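Cytochrome c2 from Rhodobacter sphaeroides carries electrons to the oxidised bacteriochlorophyll in the photophosphorylation pathway of purple photosynthetic bacteria, and may also serve the respiratory chain. Local coordinates of one contact, PDB 1CXC (chain A, 1.60 Å), residues 3-8 and 113-118, beside the matching contact of the related cytochrome c-550 from Paracoccus denitrificans, PDB 1COT (chain B, 1.70 Å), residues 3-8 and 111-116. Both blocks share one frame: the second was fitted to the first on N, CA, C and O of the twelve residues, RMSD 0.24 Å. Numbering follows each deposited sequence.

Structure 1 (1CXC); sequences GDPEAG and IWAYLQ.
The crossing of the N-terminal helix 5-11 over the C-terminal helix 107-120, a hallmark of the cytochrome c fold, brings Gly8 against Ile113 and Tyr116. Their backbones are close: Gly8 CA lies 4.0 Å from Ile113 CA, and a CB on Gly8 would clash with Tyr116 CB, so the missing side chain is what permits the approach. No hydrogen bond links the two segments; they meet by packing. Pro5 sets its CB 3.9 Å from Ala115 O and as far from Tyr116 CA, while Ala115 CB packs against the Gly3 carbonyl group. With CG anti to the backbone N (chi1 167°), the Tyr116 ring runs past Pro5 O, which is 3.6 Å from Tyr116 CD1, and reaches Ile29 and Ala30. Ile113 turns its CB away, yet CG1 comes 3.7 Å from Gly8 O; this buried side chain also comes to about 4 Å from the heme c and touches Leu104. Asp4 is the N-cap of helix 5-11, its OD1 accepting from Glu6 N and, in a long bond of 3.3 Å, from Ala7 N.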
loop_
_atom_site.group_PDB
_atom_site.type_symbol
_atom_site.label_atom_id
_atom_site.label_comp_id
_atom_site.label_asym_id
_atom_site.label_seq_id
_atom_site.Cartn_x
_atom_site.Cartn_y
_atom_site.Cartn_z
ATOM N N GLY A 3 3.906 11.496 10.881
ATOM C CA GLY A 3 2.470 11.313 10.962
ATOM C C GLY A 3 2.056 10.760 12.311
ATOM O O GLY A 3 2.881 10.371 13.134
ATOM N N ASP A 4 0.756 10.762 12.575
ATOM C CA ASP A 4 0.254 10.260 13.848
ATOM C C ASP A 4 -0.314 8.866 13.675
ATOM O O ASP A 4 -1.253 8.681 12.910
ATOM C CB ASP A 4 -0.853 11.208 14.320
ATOM C CG ASP A 4 -1.815 10.688 15.379
ATOM O OD1 ASP A 4 -1.467 9.757 16.086
ATOM O OD2 ASP A 4 -2.640 11.496 15.770
ATOM N N PRO A 5 0.360 7.847 14.191
ATOM C CA PRO A 5 -0.058 6.472 14.016
ATOM C C PRO A 5 -1.476 6.166 14.502
ATOM O O PRO A 5 -2.033 5.154 14.071
ATOM C CB PRO A 5 0.984 5.666 14.769
ATOM C CG PRO A 5 1.760 6.607 15.646
ATOM C CD PRO A 5 1.335 8.012 15.265
ATOM N N GLU A 6 -1.895 6.726 15.655
ATOM C CA GLU A 6 -3.236 6.431 16.156
ATOM C C GLU A 6 -4.279 6.981 15.203
ATOM O O GLU A 6 -5.332 6.375 14.991
ATOM C CB GLU A 6 -3.434 7.018 17.549
ATOM C CG GLU A 6 -2.308 6.656 18.500
ATOM C CD GLU A 6 -2.533 7.181 19.907
ATOM O OE1 GLU A 6 -2.374 8.389 20.109
ATOM O OE2 GLU A 6 -3.165 6.461 20.681
ATOM N N ALA A 7 -4.079 8.212 14.722
ATOM C CA ALA A 7 -5.002 8.749 13.757
ATOM C C ALA A 7 -4.897 7.877 12.516
ATOM O O ALA A 7 -5.849 7.694 11.758
ATOM C CB ALA A 7 -4.606 10.163 13.381
ATOM N N GLY A 8 -3.697 7.391 12.200
ATOM C CA GLY A 8 -3.551 6.512 11.045
ATOM C C GLY A 8 -4.381 5.245 11.192
ATOM O O GLY A 8 -4.789 4.674 10.185
ATOM N N ILE A 113 -1.414 7.180 7.979
ATOM C CA ILE A 113 -1.473 5.765 7.704
ATOM C C ILE A 113 -0.064 5.206 7.511
ATOM O O ILE A 113 0.264 4.157 8.060
ATOM C CB ILE A 113 -2.342 5.518 6.460
ATOM C CG1 ILE A 113 -3.825 5.739 6.761
ATOM C CG2 ILE A 113 -2.101 4.105 5.943
ATOM C CD1 ILE A 113 -4.709 5.643 5.513
ATOM N N TRP A 114 0.867 5.977 6.931
ATOM C CA TRP A 114 2.221 5.459 6.791
ATOM C C TRP A 114 2.861 5.331 8.172
ATOM O O TRP A 114 3.555 4.359 8.468
ATOM C CB TRP A 114 3.073 6.387 5.914
ATOM C CG TRP A 114 4.496 5.816 5.713
ATOM C CD1 TRP A 114 5.573 6.350 6.369
ATOM C CD2 TRP A 114 4.834 4.724 4.959
ATOM N NE1 TRP A 114 6.620 5.608 6.016
ATOM C CE2 TRP A 114 6.210 4.616 5.192
ATOM C CE3 TRP A 114 4.182 3.820 4.145
ATOM C CZ2 TRP A 114 6.949 3.586 4.614
ATOM C CZ3 TRP A 114 4.924 2.799 3.559
ATOM C CH2 TRP A 114 6.293 2.682 3.788
ATOM N N ALA A 115 2.618 6.283 9.071
ATOM C CA ALA A 115 3.194 6.191 10.395
ATOM C C ALA A 115 2.634 4.992 11.168
ATOM O O ALA A 115 3.345 4.316 11.925
ATOM C CB ALA A 115 2.891 7.472 11.172
ATOM N N TYR A 116 1.365 4.657 10.911
ATOM C CA TYR A 116 0.726 3.516 11.547
ATOM C C TYR A 116 1.357 2.222 11.022
ATOM O O TYR A 116 1.754 1.339 11.777
ATOM C CB TYR A 116 -0.775 3.586 11.223
ATOM C CG TYR A 116 -1.574 2.325 11.523
ATOM C CD1 TYR A 116 -1.611 1.827 12.816
ATOM C CD2 TYR A 116 -2.243 1.681 10.506
ATOM C CE1 TYR A 116 -2.317 0.670 13.110
ATOM C CE2 TYR A 116 -2.946 0.529 10.786
ATOM C CZ TYR A 116 -2.979 0.031 12.084
ATOM O OH TYR A 116 -3.673 -1.140 12.361
ATOM N N LEU A 117 1.708 2.177 9.749
ATOM C CA LEU A 117 2.325 0.984 9.176
ATOM C C LEU A 117 3.746 0.806 9.675
ATOM O O LEU A 117 4.249 -0.303 9.757
ATOM C CB LEU A 117 2.326 1.059 7.652
ATOM C CG LEU A 117 0.969 1.090 6.979
ATOM C CD1 LEU A 117 1.151 1.338 5.493
ATOM C CD2 LEU A 117 0.208 -0.193 7.257
ATOM N N GLN A 118 4.455 1.893 9.935
ATOM C CA GLN A 118 5.786 1.782 10.476
ATOM C C GLN A 118 5.698 1.280 11.910
ATOM O O GLN A 118 6.707 0.923 12.519
ATOM C CB GLN A 118 6.474 3.137 10.437
ATOM C CG GLN A 118 7.048 3.417 9.062
ATOM C CD GLN A 118 8.438 2.795 8.884
ATOM O OE1 GLN A 118 9.285 3.319 8.183
ATOM N NE2 GLN A 118 8.746 1.673 9.515
#

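Structure 2 (1COT); sequences GDAAKG and VVAFLA.
At the crossing of the N- and C-terminal helices, Gly8 packs against Val111 and Phe114. Gly8 CA is 3.8 Å from Val111 CA, and a CB on Gly8 would clash with Phe114 CB, so it is the absence of a side chain that admits the neighbouring helix. Between the two segments there is no hydrogen bond; they meet by packing. The methyl of Ala5 stands 3.7 Å from Ala113 O and 3.8 Å from Phe114 CA, while Ala113 CB packs against the Gly3 carbonyl group. With CG anti to the backbone N (chi1 177°), the Phe114 ring runs past Ala5 O, which is 3.6 Å from Phe114 CD1, and reaches Ile30. Val111 directs its CB away, but CG2 lies 3.8 Å from Gly8 O; this buried side chain also comes to about 4 Å from the heme c and touches Met104. Asp4 is the N-cap of helix 5-11, its OD1 accepting from Ala6 N and, in a long bond of 3.3 Å, from Lys7 N.

Structure 1 against structure 2
No hydrogen bond joins the segments in either structure. The comparable CA atoms coincide within the error, so the differences lie in the side chains. At Pro5(A) against Ala5(B) the CB atoms coincide and both keep their touch on the carbonyl O of Ala115(A) or Ala113(B), and on CA of Tyr116(A) or Phe114(B). CG and CD of Pro5(A) have no counterpart; the packing of Pro5(A) CD on Gly3(A) O at 3.5 Å is absent in structure 2, where Ala5(B) CB stays 5.7 Å from Gly3(B) O. The rings of Tyr116(A) and Phe114(B) overlay, their CZ atoms 0.5 Å apart, and Tyr116(A) CD1 and Phe114(B) CD1 each lie 3.6 Å from the O of Pro5(A) or Ala5(B). At Ile113(A) against Val111(B) the CG2 atoms are 1.1 Å apart; CG1 and CD1 of Ile113(A) are without counterpart, as is CG1 of Val111(B), so the two buried side chains branch differently while each CB still touches O of Gly8(A) or Gly8(B). Off the interface, Trp114(A) NE1 lies 3.8 Å from Gln118(A) CG, a contact absent between Val112(B) and Ala116(B), though crystal neighbours touch both residues in structure 1.

Structure 2 (1COT)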
loop_
_atom_site.group_PDB
_atom_site.type_symbol
_atom_site.label_atom_id
_atom_site.label_comp_id
_atom_site.label_asym_id
_atom_site.label_seq_id
_atom_site.Cartn_x
_atom_site.Cartn_y
_atom_site.Cartn_z
ATOM N N GLY B 3 3.581 12.104 11.019
ATOM C CA GLY B 3 2.297 11.450 10.922
ATOM C C GLY B 3 2.041 10.928 12.313
ATOM O O GLY B 3 2.947 10.697 13.114
ATOM N N ASP B 4 0.769 10.760 12.577
ATOM C CA ASP B 4 0.261 10.283 13.831
ATOM C C ASP B 4 -0.259 8.860 13.640
ATOM O O ASP B 4 -1.275 8.649 12.983
ATOM C CB ASP B 4 -0.865 11.255 14.242
ATOM C CG ASP B 4 -1.495 10.959 15.565
ATOM O OD1 ASP B 4 -1.569 9.835 16.017
ATOM O OD2 ASP B 4 -1.961 12.025 16.166
ATOM N N ALA B 5 0.442 7.873 14.199
ATOM C CA ALA B 5 0.039 6.480 14.057
ATOM C C ALA B 5 -1.352 6.178 14.624
ATOM O O ALA B 5 -2.035 5.265 14.154
ATOM C CB ALA B 5 1.086 5.539 14.621
ATOM N N ALA B 6 -1.790 6.943 15.631
ATOM C CA ALA B 6 -3.108 6.719 16.197
ATOM C C ALA B 6 -4.183 7.071 15.175
ATOM O O ALA B 6 -5.132 6.310 14.956
ATOM C CB ALA B 6 -3.284 7.449 17.521
ATOM N N LYS B 7 -3.992 8.206 14.508
ATOM C CA LYS B 7 -4.904 8.654 13.478
ATOM C C LYS B 7 -4.755 7.700 12.310
ATOM O O LYS B 7 -5.719 7.358 11.626
ATOM C CB LYS B 7 -4.501 10.047 13.028
ATOM C CG LYS B 7 -5.098 11.090 13.958
ATOM C CD LYS B 7 -4.873 12.509 13.482
ATOM C CE LYS B 7 -5.134 13.538 14.571
ATOM N NZ LYS B 7 -3.961 14.382 14.851
ATOM N N GLY B 8 -3.520 7.252 12.109
ATOM C CA GLY B 8 -3.230 6.321 11.033
ATOM C C GLY B 8 -4.016 5.023 11.174
ATOM O O GLY B 8 -4.447 4.434 10.183
ATOM N N VAL B 111 -1.381 7.349 8.022
ATOM C CA VAL B 111 -1.503 5.939 7.720
ATOM C C VAL B 111 -0.118 5.311 7.622
ATOM O O VAL B 111 0.103 4.190 8.075
ATOM C CB VAL B 111 -2.455 5.610 6.567
ATOM C CG1 VAL B 111 -1.791 5.853 5.217
ATOM C CG2 VAL B 111 -2.914 4.164 6.668
ATOM N N VAL B 112 0.839 6.035 7.040
ATOM C CA VAL B 112 2.180 5.496 6.928
ATOM C C VAL B 112 2.806 5.299 8.307
ATOM O O VAL B 112 3.500 4.316 8.561
ATOM C CB VAL B 112 3.031 6.266 5.924
ATOM C CG1 VAL B 112 4.495 5.855 6.035
ATOM C CG2 VAL B 112 2.517 5.999 4.523
ATOM N N ALA B 113 2.539 6.233 9.213
ATOM C CA ALA B 113 3.062 6.140 10.568
ATOM C C ALA B 113 2.552 4.864 11.241
ATOM O O ALA B 113 3.262 4.190 11.983
ATOM C CB ALA B 113 2.662 7.367 11.383
ATOM N N PHE B 114 1.305 4.526 10.982
ATOM C CA PHE B 114 0.728 3.345 11.556
ATOM C C PHE B 114 1.364 2.116 10.932
ATOM O O PHE B 114 1.579 1.119 11.610
ATOM C CB PHE B 114 -0.750 3.355 11.218
ATOM C CG PHE B 114 -1.469 2.143 11.701
ATOM C CD1 PHE B 114 -1.606 1.901 13.068
ATOM C CD2 PHE B 114 -2.044 1.301 10.756
ATOM C CE1 PHE B 114 -2.316 0.789 13.529
ATOM C CE2 PHE B 114 -2.767 0.195 11.205
ATOM C CZ PHE B 114 -2.887 -0.046 12.573
ATOM N N LEU B 115 1.647 2.168 9.626
ATOM C CA LEU B 115 2.276 1.027 8.995
ATOM C C LEU B 115 3.651 0.846 9.627
ATOM O O LEU B 115 4.110 -0.274 9.836
ATOM C CB LEU B 115 2.450 1.280 7.495
ATOM C CG LEU B 115 1.105 1.313 6.790
ATOM C CD1 LEU B 115 1.337 1.601 5.315
ATOM C CD2 LEU B 115 0.405 -0.036 6.938
ATOM N N ALA B 116 4.300 1.958 9.941
ATOM C CA ALA B 116 5.605 1.916 10.550
ATOM C C ALA B 116 5.554 1.314 11.951
ATOM O O ALA B 116 6.425 0.563 12.378
ATOM C CB ALA B 116 6.191 3.314 10.604
#